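PDB 1IUK: hypothetical protein TT1466 from Thermus thermophilus, which probably binds coenzyme A through a Rossmann-like domain, although its cellular role is unknown. Local coordinates for residues P95-L100 with G117-A122. Numbering follows the deposited sequence.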
loop_
_atom_site.group_PDB
_atom_site.type_symbol
_atom_site.label_atom_id
_atom_site.label_comp_id
_atom_site.label_asym_id
_atom_site.label_seq_id
_atom_site.Cartn_x
_atom_site.Cartn_y
_atom_site.Cartn_z
ATOM N N PRO A 95 5.289 8.306 -1.160
ATOM C CA PRO A 95 4.223 7.819 -2.039
ATOM C C PRO A 95 3.134 8.880 -2.039
ATOM O O PRO A 95 3.075 9.696 -1.114
ATOM C CB PRO A 95 3.767 6.530 -1.357
ATOM C CG PRO A 95 3.993 6.800 0.076
ATOM C CD PRO A 95 5.294 7.577 0.119
ATOM N N GLY A 96 2.276 8.872 -3.060
ATOM C CA GLY A 96 1.213 9.857 -3.135
ATOM C C GLY A 96 0.182 9.723 -2.034
ATOM O O GLY A 96 -0.461 10.699 -1.647
ATOM N N LEU A 97 0.012 8.506 -1.527
ATOM C CA LEU A 97 -0.969 8.231 -0.479
ATOM C C LEU A 97 -0.554 6.973 0.282
ATOM O O LEU A 97 -0.070 6.019 -0.335
ATOM C CB LEU A 97 -2.341 8.012 -1.123
ATOM C CG LEU A 97 -3.513 7.530 -0.263
ATOM C CD1 LEU A 97 -3.913 8.607 0.717
ATOM C CD2 LEU A 97 -4.692 7.204 -1.164
ATOM N N VAL A 98 -0.715 6.979 1.608
ATOM C CA VAL A 98 -0.382 5.809 2.420
ATOM C C VAL A 98 -1.682 5.212 2.934
ATOM O O VAL A 98 -2.505 5.892 3.544
ATOM C CB VAL A 98 0.542 6.159 3.611
ATOM C CG1 VAL A 98 0.638 4.977 4.576
ATOM C CG2 VAL A 98 1.921 6.500 3.078
ATOM N N TRP A 99 -1.853 3.924 2.666
ATOM C CA TRP A 99 -3.064 3.198 3.041
ATOM C C TRP A 99 -2.747 2.108 4.059
ATOM O O TRP A 99 -2.121 1.104 3.711
ATOM C CB TRP A 99 -3.663 2.553 1.778
ATOM C CG TRP A 99 -5.046 1.978 1.941
ATOM C CD1 TRP A 99 -5.392 0.832 2.611
ATOM C CD2 TRP A 99 -6.269 2.545 1.455
ATOM N NE1 TRP A 99 -6.754 0.659 2.576
ATOM C CE2 TRP A 99 -7.318 1.695 1.874
ATOM C CE3 TRP A 99 -6.582 3.694 0.707
ATOM C CZ2 TRP A 99 -8.662 1.958 1.570
ATOM C CZ3 TRP A 99 -7.922 3.955 0.406
ATOM C CH2 TRP A 99 -8.943 3.088 0.840
ATOM N N LEU A 100 -3.163 2.300 5.305
ATOM C CA LEU A 100 -2.916 1.283 6.322
ATOM C C LEU A 100 -4.077 0.292 6.285
ATOM O O LEU A 100 -5.239 0.673 6.483
ATOM C CB LEU A 100 -2.825 1.917 7.709
ATOM C CG LEU A 100 -1.751 2.999 7.866
ATOM C CD1 LEU A 100 -1.705 3.436 9.336
ATOM C CD2 LEU A 100 -0.385 2.474 7.383
ATOM N N GLY A 117 3.155 16.085 4.833
ATOM C CA GLY A 117 2.258 16.382 3.729
ATOM C C GLY A 117 1.828 15.155 2.921
ATOM O O GLY A 117 1.461 15.270 1.749
ATOM N N ILE A 118 1.864 13.979 3.539
ATOM C CA ILE A 118 1.482 12.749 2.845
ATOM C C ILE A 118 0.118 12.248 3.336
ATOM O O ILE A 118 -0.046 11.924 4.517
ATOM C CB ILE A 118 2.548 11.644 3.057
ATOM C CG1 ILE A 118 3.894 12.119 2.503
ATOM C CG2 ILE A 118 2.105 10.337 2.364
ATOM C CD1 ILE A 118 5.072 11.213 2.825
ATOM N N PRO A 119 -0.885 12.186 2.431
ATOM C CA PRO A 119 -2.229 11.723 2.790
ATOM C C PRO A 119 -2.205 10.303 3.324
ATOM O O PRO A 119 -1.434 9.469 2.862
ATOM C CB PRO A 119 -3.017 11.819 1.485
ATOM C CG PRO A 119 -2.227 12.696 0.600
ATOM C CD PRO A 119 -0.795 12.551 1.007
ATOM N N VAL A 120 -3.054 10.046 4.304
ATOM C CA VAL A 120 -3.142 8.731 4.900
ATOM C C VAL A 120 -4.591 8.274 5.040
ATOM O O VAL A 120 -5.464 9.057 5.415
ATOM C CB VAL A 120 -2.509 8.718 6.315
ATOM C CG1 VAL A 120 -2.736 7.373 6.990
ATOM C CG2 VAL A 120 -1.027 9.009 6.215
ATOM N N VAL A 121 -4.837 7.010 4.708
ATOM C CA VAL A 121 -6.152 6.399 4.900
ATOM C C VAL A 121 -5.775 5.235 5.817
ATOM O O VAL A 121 -4.844 4.486 5.519
ATOM C CB VAL A 121 -6.767 5.879 3.584
ATOM C CG1 VAL A 121 -8.032 5.090 3.895
ATOM C CG2 VAL A 121 -7.091 7.048 2.661
ATOM N N ALA A 122 -6.454 5.099 6.950
ATOM C CA ALA A 122 -6.084 4.037 7.884
ATOM C C ALA A 122 -7.206 3.105 8.316
ATOM O O ALA A 122 -8.374 3.497 8.387
ATOM C CB ALA A 122 -5.415 4.654 9.128
#
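Val98 and Trp99 pair with Val120 and Val121 in a beta-alpha-beta crossover of the Rossmann-like CoA-binding fold. Strands 98-100 and 120-122 run parallel, their axes 4.6 Å apart, and helix 107-115 connects them. Strand 120-122 is the last of the five-stranded sheet within the chain. Strand 73-76 borders 98-100 across its other edge.

Three backbone hydrogen bonds join the two strands. Val98 N donates to Pro119 O at 2.9 Å. Val121 N then donates to Val98 O, and Leu100 N to Val121 O, both at 2.8 Å. Val98 O also receives a CA-H...O contact from Val120 CA at 3.2 Å, and Trp99 CA makes one to Val121 O.

Trp99 and Val121 share one face of the sheet, their side chains side by side and pointing the same way. Val121 CG1 sits over the six-membered ring of Trp99 in a CH-pi contact, 3.6 Å from its centroid and 8° off the ring normal. With CG1 anti to the backbone N (chi1 172°), this methyl is the branch set over the ring. Val121 CB lies over the CE3 rim of the same ring face. The indole NE1 bonds to Arg124 O, and Leu6 of helix 3-12 also touches this side chain. An alanine in place of Trp99 would probably open a gap over Val121 CG1 and leave Arg124 O without its indole donor.

On the other face, Val98 CG2 meets Ile118 CG2 at 3.9 Å, and Leu113 of the connecting helix packs on both side chains. Leu100 CD1 touches Ala122 CB farther along this face.

Back on the Trp99 side, near the start of the pairing, Leu97 CD1 reaches Val121 CG2 and presses against Pro119 CB at 3.4 Å, tighter than usual carbon contact.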